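Local coordinates for LPXTG cell wall surface protein (Streptococcus gordonii, PDB 4IGB) that probably acts as a peptidoglycan-anchored adhesin on the streptococcal surface, with its N-terminal N1 and N2 domains making up the present chain, at residues Ala137-Asn142 against Thr266-Phe271; Lys196-Val201 against Ser229-Gln234; Pro282-Asp287 against Asn399-His404; Lys337-Gly342 against Ile378-Thr383. All coordinates share one frame; numbering follows the deposited sequence.

How the contacts relate
Four strand contacts divide equally between two domains, contacts 1 and 2 in N1 and contacts 3 and 4 in N2, on opposite sides of the chain's centre. Contacts 1 and 2 touch, although their strands belong to different sheets: Phe271 packs on Phe199, and a sodium ion joins Ser268 to Glu197. Contact 2 is nested along the chain within the loop closed by contact 1, as contact 4 is within contact 3. Contacts 1, 2 and 4 are antiparallel ladders, whereas contact 3 has no hydrogen bond across it and relies on side-chain packing, mostly aliphatic, with one asparagine amide. Contacts 1 to 3 are buried; contact 4 is partly exposed and carries charge and water on one face.

Contact 1. Residues Ala137-Asn142 against Thr266-Phe271; sequences AFEIGN and TCSAVF. With NA (sodium ion), chain V.
Strands 137-141 and 268-271 run antiparallel at 157°, neighbours in the six-stranded antiparallel sheet of the N1 domain. Phe138 and Phe271 form one hydrogen-bonded pair, Ile140 and Ala269 the next, each bonded in both directions. Beyond the ladder, Asn142 N gives a hydrogen to Cys267 O, and the amide oxygen Asn142 OD1 takes one from Cys267 N (3.0 Å), so the side chain continues the pattern of backbone bonding. ND2 of this amide bonds to the backbone oxygens of Phe158 and Thr264. Since Gly141 lacks a side chain, its CA can approach Ser268 CB to 3.6 Å.

Phe138, Ile140, Ala269 and Phe271 share one face of the sheet. Phe271 CB sits over the face of the Phe138 ring, 4.1 Å from its centroid, a CH-pi contact. The two rings are near parallel (27°) but slid well apart, and Ile140 CD1 reaches Phe271 CE2. On the other face the extended Glu139 carries its carboxylate to Ser268: OG donates to OE1 (2.6 Å) on the anti side, 29° out of plane. Tyr145 and Trp133 also bind this carboxylate. The backbone of Ser268 serves a sodium ion, which lies 2.9 Å from Ser268 O.

Contact 2. Residues Lys196-Val201 against Ser229-Gln234; sequences KETFYV and SWIATQ. With NA (sodium ion), chain V.
Phe199 turns its CG anti to the backbone N (chi1 175°), while Trp230 places its CG beside its own backbone N (chi1 -64°), and the two aromatic side chains run alongside each other on one face of the sheet. Trp230 CE3 comes to the edge of the Phe199 ring, near its plane, 3.8 Å from Phe199 CD1. The indole edge receives Val201 CG2, 3.9 Å from Trp230 CZ3, and passes close to the backbone oxygen of Phe199. Leu250 covers this cluster, and Gln221 takes the indole N-H.

Behind these side chains is an antiparallel ladder in the eight-stranded sheet of the N1 domain. Phe199 and Trp230 are its hydrogen-bonded pair, with a nearly straight bond of 2.7 Å from Trp230 N to Phe199 O and a return bond from Phe199 N to Trp230 O. Ala232 N adds a third, to Glu197 O, just past the end of the strands. Thr198, Tyr200, Ser229 and Ile231 point to the opposite face, where Thr198 CG2 rests on Ser229 CB and Tyr200 CB on Ser229 OG. The hydroxyl of Thr198 turns back along its own chain and donates to Lys196 O (2.8 Å), from above the carbonyl plane. The aliphatic part of Lys196 crosses Ile231, CB lying 3.7 Å from CG2.

Glu197 leaves the ladder fully extended, carrying OE2 to within 2.8 Å of the sodium ion, whose other protein ligands are the backbone oxygens of Ser268 and Asp186. Tyr261 OH also bonds to Glu197 OE2, while the backbone N-H groups of Asp188 and Ala189 bond to OE1.

Contact 3. Residues Pro282-Asp287 against Asn399-His404; sequences PVLEVD and NTVTLH
The flat amide of Asn399 turns its oxygen edge toward Leu284, whose two methyls both lie beyond OD1: CD1, at 4.0 Å from OD1, is close to the amide plane, while CD2, only 3.1 Å from OD1, is tilted out of it. These residues line the interior of the N2 domain, whose strands and membership of the adhesin clan are consistent with an immunoglobulin-like beta sandwich. The two side chains stand at about a right angle. The amide is fixed by polar partners elsewhere, among them Gln325, which takes a hydrogen from ND2. At the other end of the contact the ring of Pro282 presents CG to Leu403 CB at 3.8 Å.

Segments 282-287 and 399-404 run in roughly opposite directions but do not pair: no hydrogen bond links them, and the nearest CA atoms, of Pro282 and Leu403, are 7.1 Å apart. Strand 415-419 pairs with both of their parent strands, 283-291 in parallel and 397-405 antiparallel, and the turn leading into it holds Ser412, which touches Pro282 and Leu284.

Leu284 contributes the largest share of the contact. With CG anti to its backbone N (chi1 174°), the branch extends to the opposing strand, where CD2 also touches Thr400 CA. Thr400 points its own side chain away and bonds OG1 to Asn399 O. The remaining methyl contact is between Leu284 CD1 and Val401 CG1, 4.2 Å apart.

Contact 4. Residues Lys337-Gly342 against Ile378-Thr383; sequences KVESGG and IITYKT
Lys337 and Thr380 bond twice through their backbones, Thr380 N giving its hydrogen to Lys337 O at 2.9 Å and Lys337 N returning one to Thr380 O. Glu339 and Ile378 repeat the exchange, so strands 337-339 and 378-383 form an antiparallel ladder, inclined at 159°, in the N2 domain. Strand 298-305 pairs with the far edge of 378-383.

On the face with Lys337, Glu339, Ile378 and Thr380, a polar network lies above these bonds. Lys337 leaves the backbone with CG between N and the carbonyl carbon (chi1 80°) and bends at its last torsion, which brings NZ to a salt bridge with Glu339 OE2 (3.2 Å) on the same strand. The Lys337 chain runs alongside that of Thr380, NZ 4.1 Å from Thr380 OG1. A water sits among these groups, 2.6 Å from Thr380 OG1. It can donate to Glu339 OE2 and Ile378 O, but with more acceptors in reach than protons it cannot serve all at once.

On the opposite face Val338 and Ile379 form the non-hydrogen-bonded pair, an apolar contact. Val338 touches Leu345 of a loop; Ile379 touches Met323 of strand 321-326 and Phe305 of strand 298-305. The nearly eclipsed first torsion of Val338 (-4°) suggests strain or an imperfectly defined side chain. Its CB lies 4.1 Å from Ile379 CG1, and its CA makes a closer C-H...O contact with Ile378 O at 3.0 Å.

Contact 1. Residues Ala137-Asn142 against Thr266-Phe271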
loop_
_atom_site.group_PDB
_atom_site.type_symbol
_atom_site.label_atom_id
_atom_site.label_comp_id
_atom_site.label_asym_id
_atom_site.label_seq_id
_atom_site.Cartn_x
_atom_site.Cartn_y
_atom_site.Cartn_z
ATOM N N ALA D 137 -3.137 6.864 -10.582
ATOM C CA ALA D 137 -2.276 5.741 -10.854
ATOM C C ALA D 137 -1.054 6.229 -11.600
ATOM O O ALA D 137 -1.035 7.354 -12.104
ATOM C CB ALA D 137 -3.031 4.710 -11.698
ATOM N N PHE D 138 -0.026 5.388 -11.638
ATOM C CA PHE D 138 1.079 5.559 -12.568
ATOM C C PHE D 138 1.228 4.250 -13.318
ATOM O O PHE D 138 0.611 3.253 -12.959
ATOM C CB PHE D 138 2.382 5.930 -11.859
ATOM C CG PHE D 138 2.778 4.987 -10.763
ATOM C CD1 PHE D 138 2.435 5.254 -9.450
ATOM C CD2 PHE D 138 3.517 3.850 -11.039
ATOM C CE1 PHE D 138 2.805 4.400 -8.439
ATOM C CE2 PHE D 138 3.884 2.998 -10.032
ATOM C CZ PHE D 138 3.527 3.271 -8.732
ATOM N N GLU D 139 2.042 4.268 -14.364
ATOM C CA GLU D 139 2.131 3.163 -15.300
ATOM C C GLU D 139 3.595 2.889 -15.594
ATOM O O GLU D 139 4.380 3.819 -15.780
ATOM C CB GLU D 139 1.382 3.523 -16.593
ATOM C CG GLU D 139 1.524 2.507 -17.733
ATOM C CD GLU D 139 0.671 2.867 -18.952
ATOM O OE1 GLU D 139 0.779 2.188 -19.993
ATOM O OE2 GLU D 139 -0.115 3.823 -18.870
ATOM N N ILE D 140 3.971 1.619 -15.604
ATOM C CA ILE D 140 5.334 1.246 -15.941
ATOM C C ILE D 140 5.260 0.270 -17.087
ATOM O O ILE D 140 4.420 -0.639 -17.081
ATOM C CB ILE D 140 6.053 0.581 -14.772
ATOM C CG1 ILE D 140 6.008 1.487 -13.535
ATOM C CG2 ILE D 140 7.496 0.248 -15.162
ATOM C CD1 ILE D 140 6.636 0.851 -12.296
ATOM N N GLY D 141 6.109 0.472 -18.089
ATOM C CA GLY D 141 6.058 -0.355 -19.281
ATOM C C GLY D 141 6.729 0.309 -20.466
ATOM O O GLY D 141 7.220 1.433 -20.359
ATOM N N ASN D 142 6.737 -0.384 -21.600
ATOM C CA ASN D 142 7.456 0.090 -22.770
ATOM C C ASN D 142 6.532 0.306 -23.964
ATOM O O ASN D 142 6.972 0.317 -25.109
ATOM C CB ASN D 142 8.582 -0.882 -23.125
ATOM C CG ASN D 142 8.065 -2.237 -23.583
ATOM O OD1 ASN D 142 6.877 -2.549 -23.441
ATOM N ND2 ASN D 142 8.952 -3.048 -24.145
ATOM N N THR D 266 6.119 -5.419 -25.780
ATOM C CA THR D 266 5.174 -4.306 -25.738
ATOM C C THR D 266 4.055 -4.514 -24.698
ATOM O O THR D 266 2.999 -5.057 -25.010
ATOM C CB THR D 266 4.571 -4.033 -27.141
ATOM O OG1 THR D 266 3.601 -2.981 -27.062
ATOM C CG2 THR D 266 3.914 -5.286 -27.714
ATOM N N CYS D 267 4.288 -4.090 -23.456
ATOM C CA CYS D 267 3.214 -4.089 -22.462
ATOM C C CYS D 267 3.523 -3.156 -21.292
ATOM O O CYS D 267 4.645 -2.672 -21.129
ATOM C CB CYS D 267 2.925 -5.512 -21.950
ATOM S SG CYS D 267 4.115 -6.131 -20.736
ATOM N N SER D 268 2.513 -2.911 -20.471
ATOM C CA SER D 268 2.677 -2.051 -19.320
ATOM C C SER D 268 1.639 -2.432 -18.285
ATOM O O SER D 268 0.613 -3.021 -18.619
ATOM C CB SER D 268 2.484 -0.590 -19.722
ATOM O OG SER D 268 1.146 -0.352 -20.132
ATOM N N ALA D 269 1.915 -2.093 -17.032
ATOM C CA ALA D 269 0.962 -2.288 -15.961
ATOM C C ALA D 269 0.693 -0.953 -15.284
ATOM O O ALA D 269 1.492 -0.018 -15.392
ATOM C CB ALA D 269 1.488 -3.286 -14.968
ATOM N N VAL D 270 -0.437 -0.871 -14.583
ATOM C CA VAL D 270 -0.850 0.358 -13.932
ATOM C C VAL D 270 -0.939 0.090 -12.442
ATOM O O VAL D 270 -1.372 -0.986 -12.036
ATOM C CB VAL D 270 -2.207 0.821 -14.486
ATOM C CG1 VAL D 270 -2.674 2.071 -13.793
ATOM C CG2 VAL D 270 -2.087 1.045 -15.979
ATOM N N PHE D 271 -0.501 1.046 -11.629
ATOM C CA PHE D 271 -0.422 0.840 -10.191
ATOM C C PHE D 271 -0.934 2.042 -9.425
ATOM O O PHE D 271 -0.824 3.174 -9.884
ATOM C CB PHE D 271 1.024 0.598 -9.729
ATOM C CG PHE D 271 1.746 -0.476 -10.483
ATOM C CD1 PHE D 271 1.820 -1.773 -9.978
ATOM C CD2 PHE D 271 2.374 -0.191 -11.681
ATOM C CE1 PHE D 271 2.497 -2.755 -10.665
ATOM C CE2 PHE D 271 3.058 -1.172 -12.375
ATOM C CZ PHE D 271 3.122 -2.451 -11.873
HETATM NA NA NA V . -0.783 -5.534 -18.201
#

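Contact 2. Residues Lys196-Val201 against Ser229-Gln234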
loop_
_atom_site.group_PDB
_atom_site.type_symbol
_atom_site.label_atom_id
_atom_site.label_comp_id
_atom_site.label_asym_id
_atom_site.label_seq_id
_atom_site.Cartn_x
_atom_site.Cartn_y
_atom_site.Cartn_z
ATOM N N LYS D 196 7.356 -12.930 -20.692
ATOM C CA LYS D 196 6.188 -12.885 -19.828
ATOM C C LYS D 196 6.200 -11.664 -18.916
ATOM O O LYS D 196 7.173 -11.412 -18.212
ATOM C CB LYS D 196 6.112 -14.159 -18.987
ATOM C CG LYS D 196 5.964 -15.428 -19.821
ATOM C CD LYS D 196 6.586 -16.630 -19.130
ATOM C CE LYS D 196 6.269 -17.911 -19.893
ATOM N NZ LYS D 196 6.942 -19.098 -19.299
ATOM N N GLU D 197 5.100 -10.918 -18.928
ATOM C CA GLU D 197 4.921 -9.798 -18.020
ATOM C C GLU D 197 5.069 -10.276 -16.576
ATOM O O GLU D 197 4.523 -11.316 -16.187
ATOM C CB GLU D 197 3.557 -9.158 -18.241
ATOM C CG GLU D 197 3.334 -7.921 -17.411
ATOM C CD GLU D 197 1.992 -7.280 -17.684
ATOM O OE1 GLU D 197 1.145 -7.936 -18.330
ATOM O OE2 GLU D 197 1.790 -6.114 -17.259
ATOM N N THR D 198 5.817 -9.522 -15.781
ATOM C CA THR D 198 6.218 -9.999 -14.471
ATOM C C THR D 198 6.225 -8.885 -13.453
ATOM O O THR D 198 6.752 -7.813 -13.709
ATOM C CB THR D 198 7.627 -10.603 -14.537
ATOM O OG1 THR D 198 7.629 -11.670 -15.480
ATOM C CG2 THR D 198 8.079 -11.140 -13.176
ATOM N N PHE D 199 5.628 -9.143 -12.293
ATOM C CA PHE D 199 5.701 -8.214 -11.180
ATOM C C PHE D 199 6.486 -8.882 -10.085
ATOM O O PHE D 199 6.323 -10.073 -9.850
ATOM C CB PHE D 199 4.309 -7.867 -10.655
ATOM C CG PHE D 199 4.331 -7.005 -9.424
ATOM C CD1 PHE D 199 4.273 -7.578 -8.162
ATOM C CD2 PHE D 199 4.417 -5.620 -9.532
ATOM C CE1 PHE D 199 4.301 -6.788 -7.023
ATOM C CE2 PHE D 199 4.441 -4.818 -8.409
ATOM C CZ PHE D 199 4.380 -5.401 -7.146
ATOM N N TYR D 200 7.349 -8.133 -9.411
ATOM C CA TYR D 200 8.101 -8.732 -8.320
ATOM C C TYR D 200 8.354 -7.819 -7.146
ATOM O O TYR D 200 8.188 -6.601 -7.232
ATOM C CB TYR D 200 9.415 -9.351 -8.805
ATOM C CG TYR D 200 10.446 -8.408 -9.399
ATOM C CD1 TYR D 200 11.412 -7.793 -8.599
ATOM C CD2 TYR D 200 10.497 -8.188 -10.770
ATOM C CE1 TYR D 200 12.385 -6.960 -9.157
ATOM C CE2 TYR D 200 11.462 -7.356 -11.330
ATOM C CZ TYR D 200 12.398 -6.748 -10.519
ATOM O OH TYR D 200 13.345 -5.931 -11.094
ATOM N N VAL D 201 8.729 -8.442 -6.036
ATOM C CA VAL D 201 9.056 -7.739 -4.816
ATOM C C VAL D 201 10.395 -8.272 -4.340
ATOM O O VAL D 201 10.559 -9.480 -4.127
ATOM C CB VAL D 201 8.011 -7.998 -3.726
ATOM C CG1 VAL D 201 8.496 -7.460 -2.387
ATOM C CG2 VAL D 201 6.639 -7.384 -4.128
ATOM N N SER D 229 8.535 -13.373 -7.595
ATOM C CA SER D 229 7.898 -12.807 -8.775
ATOM C C SER D 229 6.546 -13.435 -9.009
ATOM O O SER D 229 6.296 -14.564 -8.599
ATOM C CB SER D 229 8.758 -13.034 -10.024
ATOM O OG SER D 229 10.038 -12.441 -9.867
ATOM N N TRP D 230 5.681 -12.693 -9.686
ATOM C CA TRP D 230 4.431 -13.234 -10.163
ATOM C C TRP D 230 4.404 -13.026 -11.663
ATOM O O TRP D 230 4.563 -11.914 -12.149
ATOM C CB TRP D 230 3.251 -12.570 -9.461
ATOM C CG TRP D 230 3.243 -12.869 -7.982
ATOM C CD1 TRP D 230 2.544 -13.856 -7.344
ATOM C CD2 TRP D 230 3.985 -12.182 -6.968
ATOM N NE1 TRP D 230 2.799 -13.815 -5.990
ATOM C CE2 TRP D 230 3.680 -12.798 -5.736
ATOM C CE3 TRP D 230 4.877 -11.100 -6.982
ATOM C CZ2 TRP D 230 4.238 -12.373 -4.531
ATOM C CZ3 TRP D 230 5.424 -10.673 -5.780
ATOM C CH2 TRP D 230 5.099 -11.303 -4.573
ATOM N N ILE D 231 4.219 -14.122 -12.382
ATOM C CA ILE D 231 4.486 -14.186 -13.809
ATOM C C ILE D 231 3.171 -14.461 -14.528
ATOM O O ILE D 231 2.398 -15.316 -14.101
ATOM C CB ILE D 231 5.481 -15.335 -14.078
ATOM C CG1 ILE D 231 6.710 -15.179 -13.180
ATOM C CG2 ILE D 231 5.877 -15.414 -15.544
ATOM C CD1 ILE D 231 7.706 -16.313 -13.308
ATOM N N ALA D 232 2.916 -13.729 -15.608
ATOM C CA ALA D 232 1.714 -13.911 -16.416
ATOM C C ALA D 232 1.650 -15.333 -16.952
ATOM O O ALA D 232 2.674 -15.878 -17.359
ATOM C CB ALA D 232 1.726 -12.928 -17.588
ATOM N N THR D 233 0.454 -15.921 -16.976
ATOM C CA THR D 233 0.245 -17.200 -17.666
ATOM C C THR D 233 -0.913 -17.158 -18.672
ATOM O O THR D 233 -1.017 -18.015 -19.550
ATOM C CB THR D 233 -0.044 -18.350 -16.687
ATOM O OG1 THR D 233 -1.343 -18.170 -16.099
ATOM C CG2 THR D 233 1.031 -18.433 -15.607
ATOM N N GLN D 234 -1.800 -16.184 -18.545
ATOM C CA GLN D 234 -2.907 -16.122 -19.488
ATOM C C GLN D 234 -3.538 -14.750 -19.562
ATOM O O GLN D 234 -3.565 -14.004 -18.580
ATOM C CB GLN D 234 -3.970 -17.190 -19.179
ATOM C CG GLN D 234 -4.848 -16.902 -17.973
ATOM C CD GLN D 234 -5.892 -17.996 -17.731
ATOM O OE1 GLN D 234 -5.552 -19.165 -17.509
ATOM N NE2 GLN D 234 -7.165 -17.617 -17.772
HETATM NA NA NA V . -0.783 -5.534 -18.201
#

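Contact 3. Residues Pro282-Asp287 against Asn399-His404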
loop_
_atom_site.group_PDB
_atom_site.type_symbol
_atom_site.label_atom_id
_atom_site.label_comp_id
_atom_site.label_asym_id
_atom_site.label_seq_id
_atom_site.Cartn_x
_atom_site.Cartn_y
_atom_site.Cartn_z
ATOM N N PRO D 282 -11.935 3.066 16.581
ATOM C CA PRO D 282 -12.388 2.754 17.938
ATOM C C PRO D 282 -13.003 3.978 18.604
ATOM O O PRO D 282 -12.506 5.089 18.428
ATOM C CB PRO D 282 -11.095 2.359 18.652
ATOM C CG PRO D 282 -10.213 1.855 17.573
ATOM C CD PRO D 282 -10.528 2.685 16.366
ATOM N N VAL D 283 -14.075 3.772 19.359
ATOM C CA VAL D 283 -14.734 4.859 20.067
ATOM C C VAL D 283 -14.418 4.771 21.554
ATOM O O VAL D 283 -14.584 3.720 22.172
ATOM C CB VAL D 283 -16.260 4.829 19.869
ATOM C CG1 VAL D 283 -16.932 5.834 20.788
ATOM C CG2 VAL D 283 -16.614 5.107 18.416
ATOM N N LEU D 284 -13.959 5.878 22.125
ATOM C CA LEU D 284 -13.598 5.908 23.535
ATOM C C LEU D 284 -14.352 6.989 24.301
ATOM O O LEU D 284 -14.469 8.124 23.841
ATOM C CB LEU D 284 -12.090 6.112 23.692
ATOM C CG LEU D 284 -11.564 6.301 25.116
ATOM C CD1 LEU D 284 -11.571 4.981 25.870
ATOM C CD2 LEU D 284 -10.169 6.903 25.095
ATOM N N GLU D 285 -14.859 6.627 25.474
ATOM C CA GLU D 285 -15.550 7.577 26.336
ATOM C C GLU D 285 -15.052 7.450 27.777
ATOM O O GLU D 285 -14.601 6.381 28.207
ATOM C CB GLU D 285 -17.077 7.433 26.254
ATOM C CG GLU D 285 -17.620 6.018 26.333
ATOM C CD GLU D 285 -18.994 5.879 25.676
ATOM O OE1 GLU D 285 -19.192 4.914 24.913
ATOM O OE2 GLU D 285 -19.874 6.733 25.912
ATOM N N VAL D 286 -15.105 8.562 28.502
ATOM C CA VAL D 286 -14.711 8.575 29.902
ATOM C C VAL D 286 -15.842 9.104 30.777
ATOM O O VAL D 286 -16.472 10.115 30.450
ATOM C CB VAL D 286 -13.455 9.429 30.127
ATOM C CG1 VAL D 286 -13.702 10.859 29.673
ATOM C CG2 VAL D 286 -13.047 9.384 31.597
ATOM N N ASP D 287 -16.093 8.409 31.884
ATOM C CA ASP D 287 -17.052 8.853 32.885
ATOM C C ASP D 287 -16.401 8.836 34.270
ATOM O O ASP D 287 -15.902 7.799 34.705
ATOM C CB ASP D 287 -18.276 7.939 32.878
ATOM C CG ASP D 287 -19.229 8.238 34.008
ATOM O OD1 ASP D 287 -19.161 9.358 34.555
ATOM O OD2 ASP D 287 -20.053 7.360 34.342
ATOM N N ASN D 399 -6.926 11.031 27.476
ATOM C CA ASN D 399 -6.780 9.605 27.267
ATOM C C ASN D 399 -7.023 9.224 25.822
ATOM O O ASN D 399 -7.694 9.945 25.081
ATOM C CB ASN D 399 -7.694 8.797 28.193
ATOM C CG ASN D 399 -7.463 7.298 28.062
ATOM O OD1 ASN D 399 -8.320 6.563 27.569
ATOM N ND2 ASN D 399 -6.284 6.844 28.477
ATOM N N THR D 400 -6.458 8.087 25.435
ATOM C CA THR D 400 -6.607 7.542 24.094
ATOM C C THR D 400 -6.240 6.067 24.139
ATOM O O THR D 400 -5.428 5.655 24.969
ATOM C CB THR D 400 -5.687 8.253 23.106
ATOM O OG1 THR D 400 -6.072 9.626 23.010
ATOM C CG2 THR D 400 -5.783 7.623 21.723
ATOM N N VAL D 401 -6.851 5.270 23.268
ATOM C CA VAL D 401 -6.502 3.862 23.163
ATOM C C VAL D 401 -6.170 3.558 21.723
ATOM O O VAL D 401 -6.537 4.309 20.820
ATOM C CB VAL D 401 -7.637 2.939 23.635
ATOM C CG1 VAL D 401 -7.881 3.124 25.123
ATOM C CG2 VAL D 401 -8.910 3.213 22.848
ATOM N N THR D 402 -5.457 2.464 21.505
ATOM C CA THR D 402 -5.077 2.108 20.162
ATOM C C THR D 402 -5.404 0.654 19.899
ATOM O O THR D 402 -5.120 -0.218 20.723
ATOM C CB THR D 402 -3.602 2.388 19.907
ATOM O OG1 THR D 402 -3.328 3.757 20.214
ATOM C CG2 THR D 402 -3.257 2.132 18.451
ATOM N N LEU D 403 -6.042 0.414 18.758
ATOM C CA LEU D 403 -6.358 -0.933 18.309
ATOM C C LEU D 403 -5.262 -1.406 17.387
ATOM O O LEU D 403 -4.852 -0.682 16.486
ATOM C CB LEU D 403 -7.685 -0.943 17.551
ATOM C CG LEU D 403 -8.012 -2.263 16.845
ATOM C CD1 LEU D 403 -8.196 -3.381 17.873
ATOM C CD2 LEU D 403 -9.251 -2.101 15.966
ATOM N N HIS D 404 -4.786 -2.623 17.615
ATOM C CA HIS D 404 -3.817 -3.247 16.729
ATOM C C HIS D 404 -4.438 -4.481 16.077
ATOM O O HIS D 404 -5.023 -5.322 16.753
ATOM C CB HIS D 404 -2.543 -3.636 17.479
ATOM C CG HIS D 404 -1.683 -2.468 17.863
ATOM N ND1 HIS D 404 -0.640 -2.021 17.081
ATOM C CD2 HIS D 404 -1.711 -1.657 18.948
ATOM C CE1 HIS D 404 -0.069 -0.980 17.663
ATOM N NE2 HIS D 404 -0.698 -0.739 18.797
#

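Contact 4. Residues Lys337-Gly342 against Ile378-Thr383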
loop_
_atom_site.group_PDB
_atom_site.type_symbol
_atom_site.label_atom_id
_atom_site.label_comp_id
_atom_site.label_asym_id
_atom_site.label_seq_id
_atom_site.Cartn_x
_atom_site.Cartn_y
_atom_site.Cartn_z
ATOM N N LYS D 337 -13.114 -5.145 32.369
ATOM C CA LYS D 337 -13.819 -6.264 31.756
ATOM C C LYS D 337 -13.938 -6.033 30.252
ATOM O O LYS D 337 -13.772 -4.911 29.775
ATOM C CB LYS D 337 -15.185 -6.524 32.418
ATOM C CG LYS D 337 -16.353 -5.634 32.000
ATOM C CD LYS D 337 -17.609 -6.027 32.794
ATOM C CE LYS D 337 -18.877 -5.385 32.245
ATOM N NZ LYS D 337 -18.879 -3.898 32.365
ATOM N N VAL D 338 -14.181 -7.095 29.497
ATOM C CA VAL D 338 -14.466 -6.924 28.086
ATOM C C VAL D 338 -15.667 -7.768 27.673
ATOM O O VAL D 338 -15.758 -8.951 27.999
ATOM C CB VAL D 338 -13.226 -7.166 27.188
ATOM C CG1 VAL D 338 -11.986 -7.425 28.031
ATOM C CG2 VAL D 338 -13.475 -8.289 26.214
ATOM N N GLU D 339 -16.607 -7.129 26.989
ATOM C CA GLU D 339 -17.813 -7.795 26.541
ATOM C C GLU D 339 -17.803 -7.885 25.029
ATOM O O GLU D 339 -17.186 -7.065 24.351
ATOM C CB GLU D 339 -19.056 -7.021 26.996
ATOM C CG GLU D 339 -19.033 -6.617 28.465
ATOM C CD GLU D 339 -20.142 -5.637 28.819
ATOM O OE1 GLU D 339 -21.323 -5.933 28.526
ATOM O OE2 GLU D 339 -19.828 -4.565 29.381
ATOM N N SER D 340 -18.482 -8.895 24.507
ATOM C CA SER D 340 -18.727 -8.988 23.081
ATOM C C SER D 340 -20.011 -9.784 22.910
ATOM O O SER D 340 -20.365 -10.589 23.771
ATOM C CB SER D 340 -17.553 -9.642 22.356
ATOM O OG SER D 340 -17.604 -9.343 20.976
ATOM N N GLY D 341 -20.716 -9.556 21.809
ATOM C CA GLY D 341 -22.093 -9.988 21.730
ATOM C C GLY D 341 -22.734 -9.339 22.938
ATOM O O GLY D 341 -22.383 -8.208 23.292
ATOM N N GLY D 342 -23.640 -10.047 23.597
ATOM C CA GLY D 342 -24.256 -9.515 24.796
ATOM C C GLY D 342 -23.674 -10.074 26.080
ATOM O O GLY D 342 -24.237 -9.872 27.155
ATOM N N ILE D 378 -16.080 -4.418 23.636
ATOM C CA ILE D 378 -16.106 -3.297 24.561
ATOM C C ILE D 378 -15.159 -3.608 25.696
ATOM O O ILE D 378 -15.313 -4.618 26.378
ATOM C CB ILE D 378 -17.500 -3.095 25.179
ATOM C CG1 ILE D 378 -18.595 -3.597 24.237
ATOM C CG2 ILE D 378 -17.714 -1.641 25.565
ATOM C CD1 ILE D 378 -18.796 -2.737 23.042
ATOM N N ILE D 379 -14.163 -2.760 25.891
ATOM C CA ILE D 379 -13.320 -2.880 27.057
ATOM C C ILE D 379 -13.656 -1.727 27.994
ATOM O O ILE D 379 -13.497 -0.562 27.636
ATOM C CB ILE D 379 -11.824 -2.842 26.691
ATOM C CG1 ILE D 379 -11.517 -3.852 25.582
ATOM C CG2 ILE D 379 -10.972 -3.140 27.902
ATOM C CD1 ILE D 379 -10.054 -3.929 25.230
ATOM N N THR D 380 -14.162 -2.054 29.179
ATOM C CA THR D 380 -14.414 -1.049 30.199
ATOM C C THR D 380 -13.295 -1.096 31.245
ATOM O O THR D 380 -13.111 -2.111 31.919
ATOM C CB THR D 380 -15.777 -1.276 30.869
ATOM O OG1 THR D 380 -16.801 -1.345 29.864
ATOM C CG2 THR D 380 -16.095 -0.144 31.840
ATOM N N TYR D 381 -12.539 -0.006 31.360
ATOM C CA TYR D 381 -11.436 0.072 32.310
ATOM C C TYR D 381 -11.849 0.803 33.587
ATOM O O TYR D 381 -12.278 1.959 33.537
ATOM C CB TYR D 381 -10.248 0.827 31.716
ATOM C CG TYR D 381 -9.759 0.342 30.375
ATOM C CD1 TYR D 381 -8.770 -0.637 30.280
ATOM C CD2 TYR D 381 -10.256 0.887 29.201
ATOM C CE1 TYR D 381 -8.307 -1.073 29.047
ATOM C CE2 TYR D 381 -9.799 0.463 27.965
ATOM C CZ TYR D 381 -8.825 -0.516 27.889
ATOM O OH TYR D 381 -8.377 -0.934 26.655
ATOM N N LYS D 382 -11.699 0.143 34.732
ATOM C CA LYS D 382 -11.912 0.808 36.011
ATOM C C LYS D 382 -10.596 1.367 36.535
ATOM O O LYS D 382 -9.595 0.653 36.645
ATOM C CB LYS D 382 -12.556 -0.134 37.029
ATOM C CG LYS D 382 -14.028 -0.410 36.753
ATOM C CD LYS D 382 -14.638 -1.333 37.798
ATOM C CE LYS D 382 -16.139 -1.489 37.580
ATOM N NZ LYS D 382 -16.755 -2.446 38.547
ATOM N N THR D 383 -10.603 2.657 36.832
ATOM C CA THR D 383 -9.426 3.329 37.363
ATOM C C THR D 383 -9.852 4.293 38.472
ATOM O O THR D 383 -11.027 4.649 38.585
ATOM C CB THR D 383 -8.658 4.087 36.249
ATOM O OG1 THR D 383 -7.259 4.081 36.542
ATOM C CG2 THR D 383 -9.127 5.522 36.136
HETATM O O HOH W 1 -16.956 -3.797 28.990
#